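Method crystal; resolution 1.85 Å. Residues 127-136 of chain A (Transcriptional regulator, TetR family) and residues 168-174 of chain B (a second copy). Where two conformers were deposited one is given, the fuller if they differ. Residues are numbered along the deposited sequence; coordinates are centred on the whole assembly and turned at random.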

# COMPACT_ATOMS: atom_id res chain seq x y z
N ALA A 127 -10.37 -2.08 -9.94
CA ALA A 127 -9.57 -1.37 -8.94
C ALA A 127 -9.32 0.09 -9.32
O ALA A 127 -9.44 1.00 -8.48
CB ALA A 127 -8.22 -2.10 -8.69
N LYS A 128 -9.01 0.34 -10.60
CA LYS A 128 -8.83 1.72 -11.06
C LYS A 128 -10.12 2.54 -10.91
O LYS A 128 -10.07 3.72 -10.54
CB LYS A 128 -8.30 1.76 -12.50
CG LYS A 128 -6.85 1.34 -12.58
CD LYS A 128 -6.21 1.61 -13.94
CE LYS A 128 -6.53 0.53 -14.94
NZ LYS A 128 -6.10 0.91 -16.32
N LYS A 129 -11.25 1.89 -11.19
CA LYS A 129 -12.56 2.53 -11.05
C LYS A 129 -12.83 2.97 -9.62
O LYS A 129 -13.37 4.06 -9.40
CB LYS A 129 -13.67 1.59 -11.50
CG LYS A 129 -13.90 1.53 -12.97
CD LYS A 129 -15.21 0.81 -13.26
CE LYS A 129 -16.43 1.71 -13.01
NZ LYS A 129 -17.74 1.05 -13.32
N PHE A 130 -12.42 2.16 -8.65
CA PHE A 130 -12.54 2.47 -7.22
C PHE A 130 -11.79 3.76 -6.86
O PHE A 130 -12.37 4.68 -6.27
CB PHE A 130 -12.02 1.30 -6.38
CG PHE A 130 -11.95 1.56 -4.88
CD1 PHE A 130 -13.06 1.39 -4.08
CD2 PHE A 130 -10.77 1.97 -4.28
CE1 PHE A 130 -13.01 1.61 -2.71
CE2 PHE A 130 -10.70 2.21 -2.90
CZ PHE A 130 -11.82 2.01 -2.11
N PHE A 131 -10.52 3.84 -7.26
CA PHE A 131 -9.75 5.05 -6.97
C PHE A 131 -10.26 6.28 -7.72
O PHE A 131 -10.30 7.37 -7.15
CB PHE A 131 -8.26 4.80 -7.18
CG PHE A 131 -7.68 3.95 -6.07
CD1 PHE A 131 -7.60 4.46 -4.79
CD2 PHE A 131 -7.31 2.63 -6.29
CE1 PHE A 131 -7.12 3.68 -3.74
CE2 PHE A 131 -6.82 1.86 -5.26
CZ PHE A 131 -6.74 2.38 -3.98
N GLU A 132 -10.64 6.10 -8.98
CA GLU A 132 -11.20 7.19 -9.77
C GLU A 132 -12.44 7.77 -9.09
O GLU A 132 -12.60 8.98 -9.04
CB GLU A 132 -11.52 6.71 -11.21
CG GLU A 132 -10.23 6.55 -12.01
CD GLU A 132 -10.37 5.70 -13.26
OE1 GLU A 132 -11.52 5.39 -13.67
OE2 GLU A 132 -9.30 5.34 -13.83
N LEU A 133 -13.29 6.91 -8.53
CA LEU A 133 -14.49 7.36 -7.82
C LEU A 133 -14.14 8.17 -6.57
O LEU A 133 -14.71 9.22 -6.33
CB LEU A 133 -15.36 6.18 -7.43
CG LEU A 133 -16.72 6.55 -6.83
CD1 LEU A 133 -17.82 5.65 -7.41
CD2 LEU A 133 -16.63 6.45 -5.33
N ILE A 134 -13.16 7.68 -5.80
CA ILE A 134 -12.74 8.33 -4.57
C ILE A 134 -12.12 9.69 -4.87
O ILE A 134 -12.47 10.68 -4.24
CB ILE A 134 -11.74 7.48 -3.75
CG1 ILE A 134 -12.38 6.18 -3.22
CG2 ILE A 134 -11.12 8.31 -2.59
CD1 ILE A 134 -13.48 6.36 -2.25
N ILE A 135 -11.22 9.73 -5.85
CA ILE A 135 -10.51 10.94 -6.24
C ILE A 135 -11.48 12.00 -6.78
O ILE A 135 -11.44 13.17 -6.35
CB ILE A 135 -9.39 10.60 -7.24
CG1 ILE A 135 -8.31 9.79 -6.50
CG2 ILE A 135 -8.85 11.86 -7.93
CD1 ILE A 135 -7.36 9.09 -7.40
N GLU A 136 -12.40 11.59 -7.67
CA GLU A 136 -13.44 12.49 -8.17
C GLU A 136 -14.31 13.04 -7.03
O GLU A 136 -14.59 14.24 -7.01
CB GLU A 136 -14.30 11.79 -9.23
CG GLU A 136 -15.40 12.67 -9.87
CD GLU A 136 -14.86 13.96 -10.47
OE1 GLU A 136 -13.76 13.94 -11.08
OE2 GLU A 136 -15.52 15.01 -10.29
N LEU B 168 2.21 3.60 -4.45
CA LEU B 168 1.18 2.62 -4.67
C LEU B 168 0.21 3.00 -5.79
O LEU B 168 -0.13 2.19 -6.64
CB LEU B 168 0.38 2.42 -3.37
CG LEU B 168 -0.61 1.29 -3.34
CD1 LEU B 168 0.10 -0.07 -3.23
CD2 LEU B 168 -1.57 1.48 -2.17
N LEU B 169 -0.23 4.25 -5.78
CA LEU B 169 -1.20 4.73 -6.74
C LEU B 169 -0.57 5.22 -8.04
O LEU B 169 -1.17 5.05 -9.11
CB LEU B 169 -2.08 5.83 -6.09
CG LEU B 169 -2.76 5.39 -4.78
CD1 LEU B 169 -3.54 6.53 -4.15
CD2 LEU B 169 -3.66 4.13 -4.99
N ALA B 170 0.63 5.81 -8.00
CA ALA B 170 1.27 6.30 -9.24
C ALA B 170 1.50 5.18 -10.25
O ALA B 170 1.35 5.40 -11.46
CB ALA B 170 2.63 6.95 -8.94
N ARG B 171 1.84 3.99 -9.75
CA ARG B 171 2.20 2.83 -10.60
C ARG B 171 0.99 2.12 -11.24
O ARG B 171 1.14 1.27 -12.12
CB ARG B 171 3.11 1.88 -9.80
CG ARG B 171 2.43 1.15 -8.70
CD ARG B 171 3.46 0.33 -7.92
NE ARG B 171 4.00 -0.77 -8.70
CZ ARG B 171 3.56 -2.04 -8.66
NH1 ARG B 171 2.53 -2.38 -7.90
NH2 ARG B 171 4.15 -2.95 -9.42
N LEU B 172 -0.23 2.51 -10.87
CA LEU B 172 -1.42 1.91 -11.47
C LEU B 172 -1.72 2.39 -12.87
O LEU B 172 -2.22 1.63 -13.70
CB LEU B 172 -2.66 2.16 -10.61
CG LEU B 172 -2.55 1.71 -9.16
CD1 LEU B 172 -3.92 1.90 -8.49
CD2 LEU B 172 -2.03 0.25 -9.05
N TYR B 173 -1.44 3.64 -13.18
CA TYR B 173 -1.65 4.08 -14.55
C TYR B 173 -0.71 5.23 -14.92
O TYR B 173 -1.02 6.07 -15.77
CB TYR B 173 -3.15 4.36 -14.82
CG TYR B 173 -3.86 5.15 -13.74
CD1 TYR B 173 -4.39 4.51 -12.62
CD2 TYR B 173 -3.99 6.54 -13.82
CE1 TYR B 173 -5.02 5.22 -11.61
CE2 TYR B 173 -4.62 7.27 -12.82
CZ TYR B 173 -5.13 6.59 -11.71
OH TYR B 173 -5.78 7.27 -10.69
N GLY B 174 0.48 5.24 -14.32
CA GLY B 174 1.52 6.17 -14.72
C GLY B 174 1.16 7.61 -14.39
O GLY B 174 1.56 8.53 -15.12
O HOH W 1 -3.15 0.68 -16.09

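Three residues carry most of this contact: B:Tyr173, A:Phe131 and A:Lys128. Each works in a different way, and no direct hydrogen bond crosses between the two stretches. What joins them is side-chain packing and one bridging water, over a modest 336 Å² of buried surface summed over both sides. The helix axes come no closer than 11.3 Å and their directions differ by 120°, so the contact is made almost wholly by side chains.

A:Phe131 is the apolar centre. Its CA-to-CB bond points toward chain B, and its ring, with chi1 at -74° (m), receives two leucines that also point toward their partner. B:Leu169 places its CD2 methyl over one face of the ring, 3.7 Å from the ring centroid and only 12° off the normal. This is a CH-pi contact with nearly ideal centring, and the same methyl lies 3.7 Å from A:Phe131 CZ. B:Leu172 approaches obliquely, its CD1 4.1 Å from A:Phe131 CD2, a looser fit. The two leucines are three residues apart, less than one helical turn, so both can reach the same ring; both also adopt the m, t rotamer. A flat ring set against two branched side chains spaced in this way is a simple packing motif: one methyl is seated on the face and the other leucine fills in beside it.

A:Lys128 shows how a charged residue can serve a largely apolar contact. Its CA-to-CB bond runs sideways to the other stretch, yet the chain is long enough to lie against it. The methylene CD sits 3.7 Å from B:Tyr173 CD1, oblique to the tyrosine ring, and 4.0 Å from B:Leu172 O. Beyond this aliphatic stretch the amine finds a polar partner through solvent. Water 1 accepts a hydrogen bond from A:Lys128 NZ at 3.0 Å and donates one to B:Leu172 O at 2.7 Å. The side chain thus packs with its carbons and bonds with its nitrogen, and the water spans a gap between NZ and the carbonyl that is too wide for a direct bond.

B:Tyr173 gives up the largest area of any residue here, 80 Å². Two conformers were deposited, and this account concerns the one given, with chi1 at 45° (p). Its CA-to-CB bond points toward chain A, and its ring reaches along the other helix: CD1 meets A:Lys128, while the far end extends to A:Ile135, whose CD1 is 4.1 Å from B:Tyr173 OH. That last approach is a packing contact, and it links positions seven residues apart on chain A. Just after the tyrosine, B:Gly174 is the first residue to leave helical geometry, with a phi of 68° that by itself favours glycine; it touches nothing in the other stretch.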